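Local coordinates for B-cell lymphoma 3 protein (Homo sapiens, PDB 1K1A), which regulates transcription of NF-kappaB target genes, retaining p50 in the cytoplasm and acting as a transcriptional activator in the nucleus, at residues Thr81-Ala86 / Thr93-Leu98; Leu107-Arg112 / Arg138-Asp143. All coordinates share one frame; numbering follows the deposited sequence.

Interaction 1: Thr81-Ala86 / Thr93-Leu98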
loop_
_atom_site.group_PDB
_atom_site.type_symbol
_atom_site.label_atom_id
_atom_site.label_comp_id
_atom_site.label_asym_id
_atom_site.label_seq_id
_atom_site.Cartn_x
_atom_site.Cartn_y
_atom_site.Cartn_z
ATOM N N THR A 81 5.862 4.346 -6.724
ATOM C CA THR A 81 6.868 3.371 -7.144
ATOM C C THR A 81 6.127 2.220 -7.805
ATOM O O THR A 81 4.902 2.192 -7.809
ATOM C CB THR A 81 7.675 2.810 -5.944
ATOM O OG1 THR A 81 6.785 2.140 -5.028
ATOM C CG2 THR A 81 8.306 3.951 -5.101
ATOM N N ALA A 82 6.871 1.276 -8.367
ATOM C CA ALA A 82 6.272 0.085 -8.958
ATOM C C ALA A 82 5.367 -0.630 -7.946
ATOM O O ALA A 82 4.275 -1.098 -8.289
ATOM C CB ALA A 82 7.356 -0.840 -9.443
ATOM N N ALA A 83 5.825 -0.709 -6.701
ATOM C CA ALA A 83 5.068 -1.368 -5.643
ATOM C C ALA A 83 3.732 -0.682 -5.371
ATOM O O ALA A 83 2.716 -1.359 -5.189
ATOM C CB ALA A 83 5.895 -1.465 -4.361
ATOM N N HIS A 84 3.739 0.656 -5.328
ATOM C CA HIS A 84 2.515 1.427 -5.118
ATOM C C HIS A 84 1.522 1.109 -6.231
ATOM O O HIS A 84 0.326 0.941 -5.990
ATOM C CB HIS A 84 2.776 2.951 -5.174
ATOM C CG HIS A 84 3.513 3.518 -3.992
ATOM N ND1 HIS A 84 2.883 3.875 -2.813
ATOM C CD2 HIS A 84 4.805 3.895 -3.850
ATOM C CE1 HIS A 84 3.768 4.399 -1.982
ATOM N NE2 HIS A 84 4.941 4.425 -2.587
ATOM N N LEU A 85 2.016 1.080 -7.463
ATOM C CA LEU A 85 1.143 0.856 -8.618
ATOM C C LEU A 85 0.560 -0.550 -8.630
ATOM O O LEU A 85 -0.603 -0.737 -9.000
ATOM C CB LEU A 85 1.880 1.145 -9.931
ATOM C CG LEU A 85 2.225 2.614 -10.193
ATOM C CD1 LEU A 85 3.048 2.738 -11.464
ATOM C CD2 LEU A 85 0.947 3.457 -10.297
ATOM N N ALA A 86 1.358 -1.538 -8.227
ATOM C CA ALA A 86 0.859 -2.911 -8.124
ATOM C C ALA A 86 -0.284 -2.987 -7.116
ATOM O O ALA A 86 -1.273 -3.687 -7.346
ATOM C CB ALA A 86 1.971 -3.886 -7.760
ATOM N N THR A 93 0.160 -10.640 -8.348
ATOM C CA THR A 93 1.160 -11.308 -9.179
ATOM C C THR A 93 2.251 -10.352 -9.633
ATOM O O THR A 93 3.417 -10.726 -9.697
ATOM C CB THR A 93 0.524 -12.025 -10.385
ATOM O OG1 THR A 93 -0.251 -11.096 -11.145
ATOM C CG2 THR A 93 -0.499 -13.045 -9.905
ATOM N N CYS A 94 1.877 -9.117 -9.957
ATOM C CA CYS A 94 2.879 -8.130 -10.335
ATOM C C CYS A 94 3.713 -7.735 -9.120
ATOM O O CYS A 94 4.918 -7.514 -9.229
ATOM C CB CYS A 94 2.236 -6.902 -10.972
ATOM S SG CYS A 94 1.791 -7.138 -12.703
ATOM N N LEU A 95 3.069 -7.654 -7.962
ATOM C CA LEU A 95 3.790 -7.321 -6.740
ATOM C C LEU A 95 4.795 -8.420 -6.426
ATOM O O LEU A 95 5.932 -8.149 -6.051
ATOM C CB LEU A 95 2.822 -7.116 -5.575
ATOM C CG LEU A 95 3.452 -6.745 -4.231
ATOM C CD1 LEU A 95 4.282 -5.464 -4.353
ATOM C CD2 LEU A 95 2.361 -6.585 -3.169
ATOM N N ARG A 96 4.365 -9.668 -6.583
ATOM C CA ARG A 96 5.249 -10.797 -6.372
ATOM C C ARG A 96 6.409 -10.762 -7.369
ATOM O O ARG A 96 7.553 -10.992 -7.005
ATOM C CB ARG A 96 4.476 -12.110 -6.512
ATOM C CG ARG A 96 5.256 -13.334 -6.061
ATOM C CD ARG A 96 4.433 -14.603 -6.020
ATOM N NE ARG A 96 3.456 -14.595 -4.933
ATOM C CZ ARG A 96 3.744 -14.910 -3.677
ATOM N NH1 ARG A 96 4.981 -15.255 -3.345
ATOM N NH2 ARG A 96 2.798 -14.886 -2.750
ATOM N N ALA A 97 6.112 -10.472 -8.631
ATOM C CA ALA A 97 7.174 -10.417 -9.633
ATOM C C ALA A 97 8.225 -9.355 -9.269
ATOM O O ALA A 97 9.425 -9.582 -9.415
ATOM C CB ALA A 97 6.596 -10.164 -11.014
ATOM N N LEU A 98 7.765 -8.214 -8.765
ATOM C CA LEU A 98 8.655 -7.124 -8.388
ATOM C C LEU A 98 9.535 -7.505 -7.201
ATOM O O LEU A 98 10.747 -7.364 -7.247
ATOM C CB LEU A 98 7.838 -5.879 -8.023
ATOM C CG LEU A 98 7.387 -4.945 -9.135
ATOM C CD1 LEU A 98 6.316 -3.992 -8.594
ATOM C CD2 LEU A 98 8.578 -4.169 -9.675
#
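Leu98 holds CG anti to its carbonyl carbon, beside the backbone N (chi1 -85°), whereas in Leu95 CG stands anti to the backbone N (chi1 -179°), and the two branched ends come at 81-86 from different places, Leu98 chiefly at Ala82 and Leu95 at Ala83. The isopropyl end of Leu98 receives the methyl of Ala82 between its two branches: Ala82 CB lies 3.4 Å from Leu98 CD1, tighter than usual van der Waals contact, and 3.6 Å from Leu98 CD2. The same CD1 also rests on backbone, 3.8 Å from Ala83 N. Leu95 works at two levels. Its CB meets Ala86 CB at 4.0 Å, close to the backbone, while further out Leu95 CD1 reaches Ala83 CB at 4.3 Å. Cys94 adds a fringe contact through its CB, 4.4 Å from Ala86 CB, so Ala86 is met by Cys94, Leu95 and, more loosely, CD1 of Leu98.

No hydrogen bond joins the two segments; the side-chain contacts are apolar and all six touching residues are buried. With alanine methyls on one side, the axes of the two helical segments approach to 9.0 Å, running nearly antiparallel at 161°. This is the helix-turn-helix core of an ankyrin repeat, here the third. Thr81-Ala82-Ala83-His84 occupies the place of the family's Thr-Pro-Leu-His motif, with Thr81 at the N-cap; its capping bond from His84 N is weak, and the position of OG1 is doubtful.

The repeat is covered from both directions along the stack. On one side Leu98 also packs against Val62 and Val66 of helix 59-67, and Ala86 against Val54 of helix 49-55; Leu95 carries the packing forward to Leu134 and Leu135 of helix 129-137.

Interaction 2: Leu107-Arg112 / Arg138-Asp143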
loop_
_atom_site.group_PDB
_atom_site.type_symbol
_atom_site.label_atom_id
_atom_site.label_comp_id
_atom_site.label_asym_id
_atom_site.label_seq_id
_atom_site.Cartn_x
_atom_site.Cartn_y
_atom_site.Cartn_z
ATOM N N LEU A 107 14.931 -2.131 -3.292
ATOM C CA LEU A 107 13.502 -1.845 -3.165
ATOM C C LEU A 107 13.139 -1.550 -1.712
ATOM O O LEU A 107 13.449 -2.337 -0.830
ATOM C CB LEU A 107 12.684 -3.029 -3.691
ATOM C CG LEU A 107 11.230 -2.792 -4.106
ATOM C CD1 LEU A 107 10.730 -3.933 -4.998
ATOM C CD2 LEU A 107 10.331 -2.634 -2.898
ATOM N N ASP A 108 12.472 -0.422 -1.475
ATOM C CA ASP A 108 12.130 0.002 -0.113
ATOM C C ASP A 108 10.626 0.111 0.018
ATOM O O ASP A 108 10.005 0.974 -0.600
ATOM C CB ASP A 108 12.769 1.365 0.180
ATOM C CG ASP A 108 12.784 1.710 1.668
ATOM O OD1 ASP A 108 11.975 1.144 2.455
ATOM O OD2 ASP A 108 13.585 2.545 2.139
ATOM N N LEU A 109 10.028 -0.758 0.823
ATOM C CA LEU A 109 8.565 -0.746 0.960
ATOM C C LEU A 109 8.059 0.395 1.824
ATOM O O LEU A 109 6.846 0.592 1.969
ATOM C CB LEU A 109 8.046 -2.091 1.477
ATOM C CG LEU A 109 8.223 -3.283 0.522
ATOM C CD1 LEU A 109 7.880 -4.598 1.223
ATOM C CD2 LEU A 109 7.398 -3.119 -0.754
ATOM N N GLU A 110 8.974 1.164 2.393
ATOM C CA GLU A 110 8.559 2.318 3.194
ATOM C C GLU A 110 8.451 3.586 2.346
ATOM O O GLU A 110 8.165 4.669 2.860
ATOM C CB GLU A 110 9.497 2.518 4.381
ATOM C CG GLU A 110 9.402 1.395 5.404
ATOM C CD GLU A 110 8.002 0.811 5.501
ATOM O OE1 GLU A 110 7.861 -0.418 5.329
ATOM O OE2 GLU A 110 7.040 1.570 5.755
ATOM N N ALA A 111 8.643 3.435 1.037
ATOM C CA ALA A 111 8.513 4.562 0.103
ATOM C C ALA A 111 7.177 5.299 0.260
ATOM O O ALA A 111 6.120 4.674 0.362
ATOM C CB ALA A 111 8.678 4.075 -1.346
ATOM N N ARG A 112 7.224 6.628 0.250
ATOM C CA ARG A 112 6.010 7.439 0.380
ATOM C C ARG A 112 5.707 8.158 -0.937
ATOM O O ARG A 112 6.587 8.820 -1.491
ATOM C CB ARG A 112 6.156 8.475 1.507
ATOM C CG ARG A 112 6.733 7.920 2.840
ATOM C CD ARG A 112 5.894 6.824 3.465
ATOM N NE ARG A 112 6.489 6.264 4.691
ATOM C CZ ARG A 112 6.387 6.827 5.892
ATOM N NH1 ARG A 112 5.749 7.981 6.032
ATOM N NH2 ARG A 112 6.939 6.246 6.954
ATOM N N ARG A 138 6.773 -9.574 3.397
ATOM C CA ARG A 138 8.062 -9.160 2.845
ATOM C C ARG A 138 8.716 -7.970 3.552
ATOM O O ARG A 138 9.660 -7.382 3.034
ATOM C CB ARG A 138 7.965 -8.941 1.343
ATOM C CG ARG A 138 7.513 -10.180 0.577
ATOM C CD ARG A 138 8.416 -11.401 0.743
ATOM N NE ARG A 138 7.930 -12.530 -0.053
ATOM C CZ ARG A 138 8.323 -12.803 -1.292
ATOM N NH1 ARG A 138 9.232 -12.045 -1.891
ATOM N NH2 ARG A 138 7.812 -13.850 -1.934
ATOM N N GLY A 139 8.195 -7.601 4.720
ATOM C CA GLY A 139 8.847 -6.595 5.543
ATOM C C GLY A 139 8.238 -5.202 5.659
ATOM O O GLY A 139 8.833 -4.340 6.313
ATOM N N ALA A 140 7.079 -4.964 5.045
ATOM C CA ALA A 140 6.431 -3.652 5.156
ATOM C C ALA A 140 6.090 -3.325 6.616
ATOM O O ALA A 140 5.592 -4.181 7.349
ATOM C CB ALA A 140 5.185 -3.592 4.303
ATOM N N ASP A 141 6.368 -2.086 7.023
ATOM C CA ASP A 141 6.111 -1.634 8.384
ATOM C C ASP A 141 4.600 -1.496 8.579
ATOM O O ASP A 141 3.965 -0.623 7.990
ATOM C CB ASP A 141 6.806 -0.295 8.627
ATOM C CG ASP A 141 6.873 0.076 10.102
ATOM O OD1 ASP A 141 6.032 -0.419 10.883
ATOM O OD2 ASP A 141 7.737 0.849 10.569
ATOM N N ILE A 142 4.034 -2.376 9.405
ATOM C CA ILE A 142 2.588 -2.421 9.621
ATOM C C ILE A 142 2.037 -1.212 10.381
ATOM O O ILE A 142 0.832 -0.947 10.338
ATOM C CB ILE A 142 2.193 -3.724 10.342
ATOM C CG1 ILE A 142 0.674 -3.914 10.290
ATOM C CG2 ILE A 142 2.711 -3.714 11.787
ATOM C CD1 ILE A 142 0.216 -5.305 10.630
ATOM N N ASP A 143 2.913 -0.478 11.061
ATOM C CA ASP A 143 2.488 0.680 11.852
ATOM C C ASP A 143 2.894 2.009 11.204
ATOM O O ASP A 143 2.735 3.073 11.811
ATOM C CB ASP A 143 3.077 0.624 13.267
ATOM C CG ASP A 143 2.549 -0.555 14.093
ATOM O OD1 ASP A 143 1.316 -0.782 14.137
ATOM O OD2 ASP A 143 3.305 -1.293 14.760
HETATM O O HOH W 1 4.220 0.339 5.484
HETATM O O HOH W 2 9.898 -1.966 5.158
#
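Glu110 lays its carboxylate against the CB of Asp141, the two side chains crossing at about a right angle, with Glu110 OE2 3.4 Å from Asp141 CB. A bend at chi2 (-33°) turns CD back toward 138-143. There Glu110 OE1 accepts from Asp141 N at 2.8 Å; the N-H points almost straight at it (167°), although the donor stands above the carboxylate plane. Each carboxylate oxygen also accepts a hydrogen bond from a water: one water ties OE1 to Gly139 O, the other ties OE2 to Asp141 O. Both segments belong to the loops that lead from the outer helix of one ankyrin repeat to the next, and the contact joins the loop after the third repeat's helix 92-101 to that after the fourth's helix 129-137. A type I turn from Asp108 to Ala111 presents Glu110, and Asp108 OD1 accepts from Glu110 N in an Asx turn. An alanine in place of Glu110 would probably leave Asp141 N without this acceptor and the two waters without their link between the loops. Beside this polar grip, Leu109 CD1 packs 3.8 Å from Arg138 O and 4.2 Å from Ala140 CB, while Leu99 and Leu135 flank the same leucine from neighbouring helices. The guanidinium of Arg138 forms a salt bridge with Asp100.

Interaction 1 packs two helices within the third ankyrin repeat, whereas interaction 2 ties that repeat's following loop to the loop after the fourth; their centres lie about 13 Å apart. They meet directly at the 107-112 loop: Ala111 CB touches Thr81 CG2 at 3.8 Å, and Ala111 O lies 3.2 Å from His84 NE2. Where helix 92-101 nears the loop that follows it, Leu98 O sits 4.1 Å from Leu107 CD1. Arg96 NH1 and Arg138 NH2 are only 3.5 Å apart, like charges whose repulsion, if felt, would probably be eased by Asp100, the salt-bridge partner of Arg138. The pair illustrates how apolar packing inside a repeat and polar bonding between successive loops can both serve one stacked domain.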